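Local coordinates for hypothetical protein aq_1494 (Aquifex aeolicus, PDB 2EGR) that is of unproven function but probably acts as an esterase or thioesterase, hydrolysing acyl-CoA compounds as other members of the 4-hydroxybenzoyl-CoA thioesterase family do, at residues L56-C61 against N104-M109. Residues are numbered along the deposited sequence; the frame is centred on the assembly and turned at random.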
loop_
_atom_site.group_PDB
_atom_site.type_symbol
_atom_site.label_atom_id
_atom_site.label_comp_id
_atom_site.label_asym_id
_atom_site.label_seq_id
_atom_site.Cartn_x
_atom_site.Cartn_y
_atom_site.Cartn_z
ATOM N N LEU A 56 -8.922 15.659 5.461
ATOM C CA LEU A 56 -7.563 16.188 5.489
ATOM C C LEU A 56 -7.373 17.367 4.515
ATOM O O LEU A 56 -7.717 17.278 3.320
ATOM C CB LEU A 56 -6.571 15.072 5.155
ATOM C CG LEU A 56 -5.102 15.494 5.150
ATOM C CD1 LEU A 56 -4.618 15.816 6.571
ATOM C CD2 LEU A 56 -4.252 14.393 4.563
ATOM N N LEU A 57 -6.831 18.465 5.031
ATOM C CA LEU A 57 -6.613 19.674 4.222
ATOM C C LEU A 57 -5.207 19.766 3.647
ATOM O O LEU A 57 -5.010 20.085 2.447
ATOM C CB LEU A 57 -6.923 20.923 5.057
ATOM C CG LEU A 57 -8.396 21.271 5.260
ATOM C CD1 LEU A 57 -8.450 22.428 6.263
ATOM C CD2 LEU A 57 -9.144 21.633 3.950
ATOM N N ASN A 58 -4.224 19.519 4.508
ATOM C CA ASN A 58 -2.829 19.444 4.123
ATOM C C ASN A 58 -2.037 18.586 5.101
ATOM O O ASN A 58 -2.500 18.311 6.227
ATOM C CB ASN A 58 -2.171 20.826 3.970
ATOM C CG ASN A 58 -2.151 21.615 5.272
ATOM O OD1 ASN A 58 -1.481 21.242 6.240
ATOM N ND2 ASN A 58 -2.898 22.725 5.292
ATOM N N ALA A 59 -0.866 18.153 4.644
ATOM C CA ALA A 59 0.038 17.316 5.432
ATOM C C ALA A 59 1.477 17.600 5.042
ATOM O O ALA A 59 1.780 17.853 3.850
ATOM C CB ALA A 59 -0.309 15.809 5.221
ATOM N N TYR A 60 2.367 17.506 6.022
ATOM C CA TYR A 60 3.755 17.805 5.866
ATOM C C TYR A 60 4.557 16.796 6.678
ATOM O O TYR A 60 4.190 16.460 7.822
ATOM C CB TYR A 60 4.061 19.225 6.400
ATOM C CG TYR A 60 5.535 19.519 6.471
ATOM C CD1 TYR A 60 6.260 19.847 5.308
ATOM C CD2 TYR A 60 6.233 19.423 7.671
ATOM C CE1 TYR A 60 7.633 20.105 5.368
ATOM C CE2 TYR A 60 7.597 19.689 7.738
ATOM C CZ TYR A 60 8.285 20.041 6.584
ATOM O OH TYR A 60 9.642 20.263 6.635
ATOM N N CYS A 61 5.641 16.298 6.097
ATOM C CA CYS A 61 6.576 15.460 6.843
ATOM C C CYS A 61 8.010 15.797 6.493
ATOM O O CYS A 61 8.343 15.985 5.308
ATOM C CB CYS A 61 6.308 13.947 6.656
ATOM S SG CYS A 61 7.149 12.910 7.890
ATOM N N ASN A 104 2.998 17.288 10.483
ATOM C CA ASN A 104 1.765 17.915 10.877
ATOM C C ASN A 104 0.704 17.691 9.821
ATOM O O ASN A 104 1.038 17.508 8.619
ATOM C CB ASN A 104 1.981 19.405 11.197
ATOM C CG ASN A 104 2.462 20.222 9.999
ATOM O OD1 ASN A 104 1.657 20.650 9.181
ATOM N ND2 ASN A 104 3.757 20.517 9.955
ATOM N N THR A 105 -0.539 17.693 10.282
ATOM C CA THR A 105 -1.725 17.512 9.462
ATOM C C THR A 105 -2.830 18.452 9.939
ATOM O O THR A 105 -3.040 18.630 11.149
ATOM C CB THR A 105 -2.247 16.063 9.489
ATOM O OG1 THR A 105 -2.595 15.698 10.834
ATOM C CG2 THR A 105 -1.181 15.080 8.952
ATOM N N LYS A 106 -3.530 19.049 8.976
ATOM C CA LYS A 106 -4.662 19.916 9.269
ATOM C C LYS A 106 -5.927 19.329 8.667
ATOM O O LYS A 106 -5.920 18.787 7.524
ATOM C CB LYS A 106 -4.397 21.336 8.763
ATOM C CG LYS A 106 -5.538 22.288 8.996
ATOM C CD LYS A 106 -5.251 23.652 8.381
ATOM C CE LYS A 106 -6.185 24.703 8.969
ATOM N NZ LYS A 106 -6.169 25.934 8.126
ATOM N N HIS A 107 -7.007 19.419 9.436
ATOM C CA HIS A 107 -8.268 18.743 9.154
ATOM C C HIS A 107 -9.471 19.661 9.311
ATOM O O HIS A 107 -9.442 20.632 10.055
ATOM C CB HIS A 107 -8.472 17.552 10.103
ATOM C CG HIS A 107 -7.343 16.571 10.094
ATOM N ND1 HIS A 107 -6.197 16.749 10.841
ATOM C CD2 HIS A 107 -7.168 15.427 9.401
ATOM C CE1 HIS A 107 -5.368 15.750 10.614
ATOM N NE2 HIS A 107 -5.927 14.941 9.731
ATOM N N CYS A 108 -10.533 19.308 8.626
ATOM C CA CYS A 108 -11.810 19.940 8.826
ATOM C C CYS A 108 -12.842 18.835 8.830
ATOM O O CYS A 108 -12.484 17.650 8.756
ATOM C CB CYS A 108 -12.051 21.016 7.756
ATOM S SG CYS A 108 -12.313 20.410 6.092
ATOM N N MET A 109 -14.114 19.199 8.978
ATOM C CA MET A 109 -15.165 18.213 9.128
ATOM C C MET A 109 -16.342 18.458 8.204
ATOM O O MET A 109 -16.687 19.607 7.882
ATOM C CB MET A 109 -15.626 18.112 10.587
ATOM C CG MET A 109 -14.604 17.449 11.517
ATOM S SD MET A 109 -15.224 17.021 13.149
ATOM C CE MET A 109 -13.691 17.012 13.983
HETATM O O HOH W 1 -0.889 20.721 8.893
HETATM O O HOH W 2 1.377 20.842 6.540
#
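Lys-106 is gripped twice by the opposing strand: Leu-57 N donates to Lys-106 O at 2.7 Å, and Lys-106 N donates to Asn-58 O at 3.0 Å. Two consecutive residues thus face one, and the register shifts by a residue there. Beyond it regular pairing resumes, with Tyr-60 and Asn-104 exchanging two backbone bonds. On the face carrying Asn-58, Lys-106 and Tyr-60, two waters link Asn-58 OD1 to Asn-104 OD1; in both residues CG sits between the backbone N and the carbonyl carbon (chi1 62° and 63°). Asn-104 ND2 also lies 3.5 Å from Tyr-60 CD2, the amide and ring planes 23° apart.

The bulge swings Leu-57 toward the partner strand, where CD1 meets the Lys-106 methylenes and CD2 lies 4.0 Å from Cys-108 SG. An alanine here would probably open a gap beside that sulfur and the lysine's methylenes, where the two leucine methyls now lie. On the reverse face, Leu-56 CD1 packs 3.8 Å from Thr-105 CB and against the His-107 ring, while Ala-59 CB touches Thr-105 CG2 and Phe-26 of helix 22-39.

A ladder from Asn-58 to Cys-61 continues the sheet into a second subunit. This classic beta bulge in antiparallel strands thus belongs to the curved sheet that wraps the long helix of a HotDog fold.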